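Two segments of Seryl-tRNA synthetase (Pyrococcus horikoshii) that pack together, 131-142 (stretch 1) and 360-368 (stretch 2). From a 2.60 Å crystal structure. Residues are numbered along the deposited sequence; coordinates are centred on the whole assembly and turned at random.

Stretch 1 131-142: KARVWKGHLERF
Stretch 2 (360-368) AWMPGQGKF

Strand 132-135 runs roughly along strand 360-362, their N-to-C directions 32° apart and their axes 7.7 Å apart at closest approach. Side chains fill this gap, with Ala132 CA 6.7 Å from Trp361 CA and Val134 CA 5.8 Å from Pro363 CA.

Trp361 is the centrepiece. Its t rotamer (chi1 175°, chi2 -113°) lays the indole across stretch 1, and Trp361 NE1 donates a hydrogen bond to Arg133 O (3.2 Å, 161°), so the ring's one polar atom is satisfied in a buried setting. Ala132 is small enough to sit over the five-membered ring of Trp361, its CB 3.9 Å from that ring's centroid in a CH-pi contact. Phe142 (chi1 169°, t; chi2 -89°) turns its edge to the face of the six-membered ring: the planes meet at 86°, and Phe142 CD2 lies 3.6 Å from Trp361 CH2. Val134, also t, brings CG2 to 4.1 Å from Trp361 CZ2. Arg133, an m rotamer, leads its guanidinium away to partners elsewhere in the structure.

After Trp135, whose O accepts from His138 N (2.9 Å), the chain turns into helix 139-142, with His138 at the N-cap position. Across the contact, residues 363-366 form a turn in which Gly366 N bonds to Met362 O (2.8 Å), while Met362 N bonds to Lys367 O (2.8 Å). Gly366 has phi/psi 73/32, which favours glycine; moreover, an ideal CB would lie 2.4 Å from His138 CG. Without one, Gly366 CA packs over the imidazole of His138 (chi1 -71°, m; chi2 141°), 3.5 Å from its centroid.

Arg141 extends through t, t and then bends at chi3 (67°, p), letting Arg141 NE donate to Gly366 O (2.7 Å, 140°). Lys367 (p, t, p, t) places CE over the guanidinium face, 3.7 Å from Arg141 CZ, although its NZ comes within 4.0 Å of like-charged Arg141 NH1.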

# COMPACT_ATOMS: atom_id res chain seq x y z
N LYS A 131 24.79 -19.16 -17.96
CA LYS A 131 26.20 -18.79 -18.18
C LYS A 131 26.49 -17.42 -17.59
O LYS A 131 26.21 -16.38 -18.20
CB LYS A 131 26.52 -18.78 -19.67
CG LYS A 131 27.93 -18.31 -20.00
CD LYS A 131 28.20 -18.51 -21.49
CE LYS A 131 29.62 -18.14 -21.88
NZ LYS A 131 29.83 -18.27 -23.36
N ALA A 132 27.06 -17.44 -16.40
CA ALA A 132 27.39 -16.23 -15.66
C ALA A 132 28.49 -15.41 -16.28
O ALA A 132 29.47 -15.93 -16.80
CB ALA A 132 27.77 -16.59 -14.23
N ARG A 133 28.31 -14.10 -16.21
CA ARG A 133 29.30 -13.18 -16.71
C ARG A 133 30.01 -12.68 -15.45
O ARG A 133 29.44 -11.93 -14.67
CB ARG A 133 28.63 -12.06 -17.48
CG ARG A 133 27.79 -12.60 -18.65
CD ARG A 133 26.91 -11.52 -19.31
NE ARG A 133 27.67 -10.40 -19.84
CZ ARG A 133 27.19 -9.16 -19.94
NH1 ARG A 133 25.95 -8.90 -19.54
NH2 ARG A 133 27.95 -8.19 -20.42
N VAL A 134 31.23 -13.15 -15.25
CA VAL A 134 32.05 -12.81 -14.09
C VAL A 134 33.21 -11.86 -14.37
O VAL A 134 33.95 -12.00 -15.35
CB VAL A 134 32.67 -14.10 -13.47
CG1 VAL A 134 33.38 -13.77 -12.15
CG2 VAL A 134 31.58 -15.17 -13.26
N TRP A 135 33.37 -10.88 -13.49
CA TRP A 135 34.48 -9.93 -13.57
C TRP A 135 35.75 -10.67 -13.15
O TRP A 135 35.71 -11.48 -12.22
CB TRP A 135 34.26 -8.80 -12.60
CG TRP A 135 35.39 -7.82 -12.55
CD1 TRP A 135 36.01 -7.21 -13.61
CD2 TRP A 135 35.92 -7.21 -11.37
NE1 TRP A 135 36.88 -6.25 -13.16
CE2 TRP A 135 36.85 -6.22 -11.79
CE3 TRP A 135 35.69 -7.39 -9.99
CZ2 TRP A 135 37.55 -5.41 -10.87
CZ3 TRP A 135 36.40 -6.58 -9.07
CH2 TRP A 135 37.31 -5.60 -9.52
N LYS A 136 36.87 -10.39 -13.82
CA LYS A 136 38.13 -11.05 -13.47
C LYS A 136 38.37 -11.01 -11.96
O LYS A 136 38.87 -11.98 -11.40
CB LYS A 136 39.31 -10.40 -14.22
CG LYS A 136 40.67 -11.06 -13.92
CD LYS A 136 41.78 -10.37 -14.70
CE LYS A 136 43.15 -10.90 -14.32
NZ LYS A 136 44.26 -10.01 -14.78
N GLY A 137 37.96 -9.91 -11.31
CA GLY A 137 38.15 -9.74 -9.87
C GLY A 137 37.22 -10.46 -8.91
O GLY A 137 37.37 -10.32 -7.69
N HIS A 138 36.28 -11.24 -9.43
CA HIS A 138 35.32 -11.98 -8.59
C HIS A 138 35.42 -13.47 -8.85
O HIS A 138 34.67 -14.27 -8.30
CB HIS A 138 33.89 -11.52 -8.90
CG HIS A 138 33.57 -10.13 -8.43
ND1 HIS A 138 32.81 -9.25 -9.17
CD2 HIS A 138 33.89 -9.48 -7.29
CE1 HIS A 138 32.68 -8.12 -8.51
NE2 HIS A 138 33.32 -8.23 -7.36
N LEU A 139 36.37 -13.84 -9.70
CA LEU A 139 36.59 -15.21 -10.12
C LEU A 139 36.66 -16.26 -9.03
O LEU A 139 36.07 -17.35 -9.16
CB LEU A 139 37.86 -15.24 -10.98
CG LEU A 139 38.23 -16.48 -11.81
CD1 LEU A 139 38.93 -17.47 -10.93
CD2 LEU A 139 36.99 -17.06 -12.47
N GLU A 140 37.37 -15.98 -7.94
CA GLU A 140 37.44 -16.99 -6.90
C GLU A 140 36.10 -17.08 -6.19
O GLU A 140 35.57 -18.18 -6.03
CB GLU A 140 38.57 -16.69 -5.89
CG GLU A 140 38.71 -17.79 -4.83
CD GLU A 140 40.12 -17.94 -4.30
OE1 GLU A 140 40.32 -18.78 -3.39
OE2 GLU A 140 41.02 -17.23 -4.78
N ARG A 141 35.55 -15.94 -5.79
CA ARG A 141 34.26 -15.96 -5.11
C ARG A 141 33.26 -16.70 -5.99
O ARG A 141 32.57 -17.62 -5.53
CB ARG A 141 33.76 -14.54 -4.82
CG ARG A 141 32.36 -14.52 -4.18
CD ARG A 141 32.12 -13.27 -3.34
NE ARG A 141 32.05 -12.06 -4.14
CZ ARG A 141 32.29 -10.84 -3.68
NH1 ARG A 141 32.62 -10.66 -2.40
NH2 ARG A 141 32.21 -9.79 -4.50
N PHE A 142 33.19 -16.33 -7.26
CA PHE A 142 32.25 -16.99 -8.14
C PHE A 142 32.43 -18.50 -8.14
O PHE A 142 31.46 -19.25 -7.99
CB PHE A 142 32.38 -16.49 -9.57
CG PHE A 142 31.61 -17.33 -10.55
CD1 PHE A 142 32.21 -18.43 -11.17
CD2 PHE A 142 30.26 -17.10 -10.77
CE1 PHE A 142 31.47 -19.29 -11.97
CE2 PHE A 142 29.51 -17.96 -11.57
CZ PHE A 142 30.12 -19.06 -12.17
N ALA A 360 20.08 -15.42 -7.72
CA ALA A 360 20.60 -15.04 -9.04
C ALA A 360 22.00 -14.54 -8.93
O ALA A 360 22.37 -13.93 -7.94
CB ALA A 360 19.76 -13.96 -9.68
N TRP A 361 22.76 -14.82 -9.97
CA TRP A 361 24.12 -14.36 -10.06
C TRP A 361 24.01 -12.86 -10.36
O TRP A 361 23.27 -12.45 -11.25
CB TRP A 361 24.86 -15.07 -11.20
CG TRP A 361 26.23 -14.50 -11.36
CD1 TRP A 361 26.70 -13.78 -12.42
CD2 TRP A 361 27.26 -14.48 -10.37
NE1 TRP A 361 27.96 -13.30 -12.15
CE2 TRP A 361 28.33 -13.72 -10.90
CE3 TRP A 361 27.38 -15.03 -9.09
CZ2 TRP A 361 29.52 -13.49 -10.18
CZ3 TRP A 361 28.55 -14.81 -8.37
CH2 TRP A 361 29.61 -14.05 -8.92
N MET A 362 24.72 -12.03 -9.61
CA MET A 362 24.66 -10.60 -9.84
C MET A 362 26.04 -10.12 -10.28
O MET A 362 26.91 -9.79 -9.47
CB MET A 362 24.22 -9.89 -8.54
CG MET A 362 22.85 -10.34 -8.01
SD MET A 362 21.43 -9.85 -9.09
CE MET A 362 20.05 -10.15 -7.98
N PRO A 363 26.25 -10.09 -11.60
CA PRO A 363 27.54 -9.66 -12.15
C PRO A 363 28.23 -8.50 -11.42
O PRO A 363 29.41 -8.58 -11.11
CB PRO A 363 27.19 -9.33 -13.60
CG PRO A 363 26.11 -10.36 -13.90
CD PRO A 363 25.26 -10.32 -12.67
N GLY A 364 27.49 -7.42 -11.15
CA GLY A 364 28.06 -6.27 -10.48
C GLY A 364 28.48 -6.52 -9.04
O GLY A 364 29.56 -6.11 -8.62
N GLN A 365 27.64 -7.18 -8.27
CA GLN A 365 27.95 -7.49 -6.89
C GLN A 365 29.00 -8.59 -6.78
O GLN A 365 29.68 -8.71 -5.76
CB GLN A 365 26.71 -7.98 -6.17
CG GLN A 365 25.74 -6.89 -5.72
CD GLN A 365 24.59 -7.48 -4.94
OE1 GLN A 365 24.78 -8.36 -4.10
NE2 GLN A 365 23.39 -7.01 -5.21
N GLY A 366 29.13 -9.39 -7.83
CA GLY A 366 30.06 -10.49 -7.78
C GLY A 366 29.54 -11.57 -6.86
O GLY A 366 30.31 -12.25 -6.20
N LYS A 367 28.22 -11.73 -6.77
CA LYS A 367 27.65 -12.79 -5.92
C LYS A 367 26.23 -13.27 -6.26
O LYS A 367 25.52 -12.68 -7.06
CB LYS A 367 27.72 -12.35 -4.44
CG LYS A 367 27.23 -10.98 -4.17
CD LYS A 367 27.45 -10.58 -2.71
CE LYS A 367 28.91 -10.33 -2.37
NZ LYS A 367 29.04 -9.66 -1.03
N PHE A 368 25.83 -14.39 -5.67
CA PHE A 368 24.48 -14.91 -5.87
C PHE A 368 23.58 -14.25 -4.82
O PHE A 368 23.91 -14.23 -3.64
CB PHE A 368 24.44 -16.42 -5.70
CG PHE A 368 25.10 -17.19 -6.81
CD1 PHE A 368 26.46 -17.50 -6.75
CD2 PHE A 368 24.35 -17.63 -7.91
CE1 PHE A 368 27.06 -18.26 -7.76
CE2 PHE A 368 24.94 -18.38 -8.93
CZ PHE A 368 26.29 -18.70 -8.86